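Local coordinates for protein NDP-N-acetyl-D-galactosaminuronic acid dehydrogenase (Methanosarcina mazei Go1, PDB 3G79) that probably oxidises UDP-N-acetyl-D-mannosamine to the corresponding uronate, reducing two molecules of NAD(+) in the process, at residues K235-I249 / L283-D297. Residues are numbered along the deposited sequence; the frame is centred on the assembly and turned at random.
Sequences KTAENTFRDLQIAAI and LWPGAGVGGHCLTKD
Asp297 presses its carboxylate into a hole of helix 235-249 formed by Lys235, Thr236, Asn239 and Thr240. Asn239 ND2 donates to Asp297 OD2 at 2.4 Å, very short but nearly straight (164°), with amide and carboxylate planes 50° apart. Lys235 NZ makes a salt bridge to the same OD2; its hydrogen bond is weak and NZ, modelled too close to a neighbour, is uncertain. At the other end a water donates to Gln245 O and accepts from Leu283 N.

Apolar packing fills the middle: Leu294 CD2 lies 3.6 Å from Arg242 CG, and Ile246 sets CG2 on Val289 CG2 (3.5 Å) and CG1 on Leu283 CD1 (3.7 Å). Asp243 CB touches Leu294 CD2, while OD1 accepts from Asn329 and salt-bridges Arg326. The bend in Arg242 (chi3 -84°) places Leu283 CD1 over one guanidinium face, toward the rim. The Gln245 amide crosses Leu283 obliquely, NE2 3.9 Å from Leu283 CG; an alanine here would probably leave that side of Leu283 less covered. Beyond Leu283, Ile249 CB packs on Pro285 CB and its CD1 reaches Trp284 O.

The glycine-rich loop leading through Cys293 into helix 293-305, against the long central-domain helix, resembles the active-site cysteine loop of UDP-glucose dehydrogenases.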
loop_
_atom_site.group_PDB
_atom_site.type_symbol
_atom_site.label_atom_id
_atom_site.label_comp_id
_atom_site.label_asym_id
_atom_site.label_seq_id
_atom_site.Cartn_x
_atom_site.Cartn_y
_atom_site.Cartn_z
ATOM N N LYS A 235 2.749 12.045 10.590
ATOM C CA LYS A 235 2.497 12.874 9.423
ATOM C C LYS A 235 3.479 12.661 8.270
ATOM O O LYS A 235 3.075 12.716 7.096
ATOM C CB LYS A 235 2.354 14.358 9.832
ATOM C CG LYS A 235 3.184 15.342 9.082
ATOM C CD LYS A 235 2.704 15.696 7.684
ATOM C CE LYS A 235 3.830 16.622 7.114
ATOM N NZ LYS A 235 3.643 17.280 5.798
ATOM N N THR A 236 4.754 12.393 8.557
ATOM C CA THR A 236 5.657 12.121 7.435
ATOM C C THR A 236 5.325 10.751 6.855
ATOM O O THR A 236 5.180 10.633 5.642
ATOM C CB THR A 236 7.204 12.304 7.713
ATOM O OG1 THR A 236 7.685 11.249 8.546
ATOM C CG2 THR A 236 7.507 13.639 8.360
ATOM N N ALA A 237 5.137 9.747 7.712
ATOM C CA ALA A 237 4.757 8.396 7.271
ATOM C C ALA A 237 3.509 8.386 6.429
ATOM O O ALA A 237 3.400 7.562 5.512
ATOM C CB ALA A 237 4.572 7.460 8.433
ATOM N N GLU A 238 2.550 9.273 6.696
ATOM C CA GLU A 238 1.339 9.201 5.849
ATOM C C GLU A 238 1.611 9.659 4.428
ATOM O O GLU A 238 1.105 9.079 3.487
ATOM C CB GLU A 238 0.048 9.795 6.471
ATOM C CG GLU A 238 0.175 11.010 7.327
ATOM C CD GLU A 238 -0.991 11.168 8.318
ATOM O OE1 GLU A 238 -1.282 10.256 9.112
ATOM O OE2 GLU A 238 -1.604 12.240 8.332
ATOM N N ASN A 239 2.456 10.663 4.266
ATOM C CA ASN A 239 2.814 11.104 2.945
ATOM C C ASN A 239 3.751 10.129 2.253
ATOM O O ASN A 239 3.559 9.800 1.107
ATOM C CB ASN A 239 3.399 12.492 3.035
ATOM C CG ASN A 239 2.386 13.476 3.546
ATOM O OD1 ASN A 239 1.242 13.463 3.101
ATOM N ND2 ASN A 239 2.775 14.315 4.499
ATOM N N THR A 240 4.758 9.656 2.968
ATOM C CA THR A 240 5.658 8.622 2.479
ATOM C C THR A 240 4.925 7.343 1.926
ATOM O O THR A 240 5.167 6.890 0.791
ATOM C CB THR A 240 6.670 8.309 3.613
ATOM O OG1 THR A 240 7.552 9.440 3.761
ATOM C CG2 THR A 240 7.489 7.038 3.322
ATOM N N PHE A 241 4.004 6.794 2.716
ATOM C CA PHE A 241 3.310 5.573 2.334
ATOM C C PHE A 241 2.439 5.822 1.117
ATOM O O PHE A 241 2.408 4.994 0.215
ATOM C CB PHE A 241 2.523 5.011 3.531
ATOM C CG PHE A 241 3.343 4.126 4.400
ATOM C CD1 PHE A 241 4.618 4.506 4.796
ATOM C CD2 PHE A 241 2.878 2.885 4.782
ATOM C CE1 PHE A 241 5.394 3.674 5.583
ATOM C CE2 PHE A 241 3.660 2.041 5.557
ATOM C CZ PHE A 241 4.904 2.436 5.969
ATOM N N ARG A 242 1.781 6.986 1.077
ATOM C CA ARG A 242 1.012 7.414 -0.106
ATOM C C ARG A 242 1.944 7.529 -1.303
ATOM O O ARG A 242 1.663 6.958 -2.346
ATOM C CB ARG A 242 0.202 8.742 0.095
ATOM C CG ARG A 242 -0.264 9.380 -1.247
ATOM C CD ARG A 242 -1.478 10.332 -1.178
ATOM N NE ARG A 242 -2.698 9.544 -1.224
ATOM C CZ ARG A 242 -3.688 9.680 -2.104
ATOM N NH1 ARG A 242 -3.673 10.643 -3.032
ATOM N NH2 ARG A 242 -4.711 8.838 -2.025
ATOM N N ASP A 243 3.059 8.233 -1.123
ATOM C CA ASP A 243 4.047 8.415 -2.163
ATOM C C ASP A 243 4.517 7.080 -2.702
ATOM O O ASP A 243 4.627 6.876 -3.896
ATOM C CB ASP A 243 5.217 9.257 -1.647
ATOM C CG ASP A 243 6.213 9.584 -2.730
ATOM O OD1 ASP A 243 5.802 9.848 -3.876
ATOM O OD2 ASP A 243 7.422 9.580 -2.454
ATOM N N LEU A 244 4.763 6.149 -1.816
ATOM C CA LEU A 244 5.082 4.784 -2.215
ATOM C C LEU A 244 3.953 4.067 -2.962
ATOM O O LEU A 244 4.242 3.351 -3.936
ATOM C CB LEU A 244 5.547 3.968 -1.005
ATOM C CG LEU A 244 5.742 2.475 -1.289
ATOM C CD1 LEU A 244 6.934 2.217 -2.244
ATOM C CD2 LEU A 244 5.932 1.726 -0.012
ATOM N N GLN A 245 2.688 4.248 -2.555
ATOM C CA GLN A 245 1.623 3.569 -3.322
ATOM C C GLN A 245 1.544 4.088 -4.743
ATOM O O GLN A 245 1.161 3.365 -5.690
ATOM C CB GLN A 245 0.232 3.458 -2.637
ATOM C CG GLN A 245 -0.251 4.624 -1.859
ATOM C CD GLN A 245 -1.397 4.342 -0.819
ATOM O OE1 GLN A 245 -1.454 5.036 0.224
ATOM N NE2 GLN A 245 -2.290 3.372 -1.101
ATOM N N ILE A 246 1.959 5.338 -4.911
ATOM C CA ILE A 246 1.897 5.956 -6.211
ATOM C C ILE A 246 3.064 5.455 -7.023
ATOM O O ILE A 246 2.956 5.211 -8.219
ATOM C CB ILE A 246 1.940 7.466 -6.090
ATOM C CG1 ILE A 246 0.565 8.006 -5.687
ATOM C CG2 ILE A 246 2.455 8.146 -7.435
ATOM C CD1 ILE A 246 0.654 9.477 -5.184
ATOM N N ALA A 247 4.207 5.327 -6.388
ATOM C CA ALA A 247 5.337 4.878 -7.125
ATOM C C ALA A 247 5.094 3.428 -7.536
ATOM O O ALA A 247 5.452 3.066 -8.656
ATOM C CB ALA A 247 6.625 5.057 -6.354
ATOM N N ALA A 248 4.405 2.661 -6.679
ATOM C CA ALA A 248 3.961 1.279 -6.998
ATOM C C ALA A 248 3.196 1.104 -8.288
ATOM O O ALA A 248 3.592 0.215 -9.081
ATOM C CB ALA A 248 3.148 0.646 -5.857
ATOM N N ILE A 249 2.103 1.866 -8.503
ATOM C CA ILE A 249 1.348 1.622 -9.733
ATOM C C ILE A 249 2.106 2.218 -10.903
ATOM O O ILE A 249 2.056 1.657 -12.000
ATOM C CB ILE A 249 -0.108 2.212 -9.853
ATOM C CG1 ILE A 249 -0.448 3.070 -8.687
ATOM C CG2 ILE A 249 -1.189 1.153 -10.367
ATOM C CD1 ILE A 249 0.148 4.420 -8.864
ATOM N N LEU A 283 -3.773 2.870 -6.083
ATOM C CA LEU A 283 -4.032 4.191 -6.628
ATOM C C LEU A 283 -3.932 4.186 -8.167
ATOM O O LEU A 283 -4.098 3.143 -8.821
ATOM C CB LEU A 283 -3.064 5.203 -5.988
ATOM C CG LEU A 283 -3.156 5.293 -4.437
ATOM C CD1 LEU A 283 -2.127 6.227 -3.789
ATOM C CD2 LEU A 283 -4.588 5.695 -3.995
ATOM N N TRP A 284 -3.638 5.347 -8.718
ATOM C CA TRP A 284 -3.704 5.604 -10.150
ATOM C C TRP A 284 -2.342 6.120 -10.569
ATOM O O TRP A 284 -1.721 6.899 -9.842
ATOM C CB TRP A 284 -4.760 6.655 -10.446
ATOM C CG TRP A 284 -6.144 6.225 -10.032
ATOM C CD1 TRP A 284 -6.749 6.424 -8.800
ATOM C CD2 TRP A 284 -7.095 5.518 -10.830
ATOM N NE1 TRP A 284 -8.032 5.901 -8.803
ATOM C CE2 TRP A 284 -8.269 5.338 -10.032
ATOM C CE3 TRP A 284 -7.093 5.054 -12.144
ATOM C CZ2 TRP A 284 -9.417 4.700 -10.517
ATOM C CZ3 TRP A 284 -8.222 4.421 -12.625
ATOM C CH2 TRP A 284 -9.378 4.252 -11.813
ATOM N N PRO A 285 -1.834 5.618 -11.693
ATOM C CA PRO A 285 -0.498 6.006 -12.204
ATOM C C PRO A 285 -0.628 7.332 -12.986
ATOM O O PRO A 285 -1.765 7.721 -13.304
ATOM C CB PRO A 285 -0.127 4.821 -13.132
ATOM C CG PRO A 285 -1.502 4.314 -13.640
ATOM C CD PRO A 285 -2.493 4.588 -12.521
ATOM N N GLY A 286 0.486 8.015 -13.289
ATOM C CA GLY A 286 0.410 9.380 -13.851
ATOM C C GLY A 286 1.717 10.109 -14.186
ATOM O O GLY A 286 2.803 9.596 -14.012
ATOM N N ALA A 287 1.595 11.347 -14.654
ATOM C CA ALA A 287 2.728 12.126 -15.144
ATOM C C ALA A 287 3.667 12.556 -14.047
ATOM O O ALA A 287 4.721 13.076 -14.334
ATOM C CB ALA A 287 2.231 13.355 -15.911
ATOM N N GLY A 288 3.309 12.337 -12.787
ATOM C CA GLY A 288 4.244 12.632 -11.714
ATOM C C GLY A 288 3.580 13.061 -10.438
ATOM O O GLY A 288 2.379 13.142 -10.395
ATOM N N VAL A 289 4.361 13.318 -9.387
ATOM C CA VAL A 289 3.812 13.683 -8.091
ATOM C C VAL A 289 4.188 15.148 -7.789
ATOM O O VAL A 289 5.332 15.591 -8.011
ATOM C CB VAL A 289 4.370 12.753 -6.982
ATOM C CG1 VAL A 289 4.044 13.274 -5.607
ATOM C CG2 VAL A 289 3.926 11.318 -7.174
ATOM N N GLY A 290 3.218 15.910 -7.290
ATOM C CA GLY A 290 3.484 17.304 -6.974
ATOM C C GLY A 290 3.235 17.517 -5.515
ATOM O O GLY A 290 2.851 16.568 -4.826
ATOM N N GLY A 291 3.421 18.766 -5.061
ATOM C CA GLY A 291 3.076 19.210 -3.691
ATOM C C GLY A 291 4.306 19.360 -2.818
ATOM O O GLY A 291 5.433 19.244 -3.309
ATOM N N HIS A 292 4.125 19.635 -1.532
ATOM C CA HIS A 292 5.260 19.737 -0.633
ATOM C C HIS A 292 5.481 18.422 0.071
ATOM O O HIS A 292 6.522 17.777 -0.096
ATOM C CB HIS A 292 5.054 20.831 0.401
ATOM C CG HIS A 292 5.109 22.199 -0.167
ATOM N ND1 HIS A 292 6.211 22.672 -0.852
ATOM C CD2 HIS A 292 4.204 23.209 -0.157
ATOM C CE1 HIS A 292 5.980 23.915 -1.246
ATOM N NE2 HIS A 292 4.770 24.266 -0.835
ATOM N N CYS A 293 4.481 18.053 0.871
ATOM C CA CYS A 293 4.474 16.836 1.703
ATOM C C CYS A 293 4.953 15.603 0.942
ATOM O O CYS A 293 6.030 15.112 1.205
ATOM C CB CYS A 293 3.071 16.620 2.306
ATOM S SG CYS A 293 2.698 17.912 3.524
ATOM N N LEU A 294 4.159 15.175 -0.029
ATOM C CA LEU A 294 4.429 14.014 -0.862
ATOM C C LEU A 294 5.820 13.930 -1.485
ATOM O O LEU A 294 6.314 12.836 -1.695
ATOM C CB LEU A 294 3.369 13.927 -1.974
ATOM C CG LEU A 294 2.106 13.128 -1.696
ATOM C CD1 LEU A 294 1.115 13.240 -2.858
ATOM C CD2 LEU A 294 2.471 11.672 -1.460
ATOM N N THR A 295 6.427 15.076 -1.810
ATOM C CA THR A 295 7.749 15.112 -2.437
ATOM C C THR A 295 8.905 15.254 -1.414
ATOM O O THR A 295 10.062 15.042 -1.739
ATOM C CB THR A 295 7.860 16.282 -3.500
ATOM O OG1 THR A 295 7.426 17.528 -2.947
ATOM C CG2 THR A 295 7.026 16.021 -4.724
ATOM N N LYS A 296 8.610 15.610 -0.174
ATOM C CA LYS A 296 9.668 16.061 0.728
ATOM C C LYS A 296 9.744 15.280 2.003
ATOM O O LYS A 296 10.786 15.226 2.643
ATOM C CB LYS A 296 9.498 17.534 1.070
ATOM C CG LYS A 296 10.232 18.395 0.142
ATOM C CD LYS A 296 9.375 19.528 -0.336
ATOM C CE LYS A 296 9.186 20.618 0.714
ATOM N NZ LYS A 296 9.135 21.937 0.015
ATOM N N ASP A 297 8.632 14.694 2.387
ATOM C CA ASP A 297 8.550 14.040 3.661
ATOM C C ASP A 297 9.539 12.889 3.775
ATOM O O ASP A 297 10.062 12.669 4.841
ATOM C CB ASP A 297 7.089 13.592 3.964
ATOM C CG ASP A 297 6.215 14.741 4.537
ATOM O OD1 ASP A 297 6.673 15.909 4.566
ATOM O OD2 ASP A 297 5.070 14.483 4.982
HETATM O O HOH W 1 -0.928 1.919 -5.730
#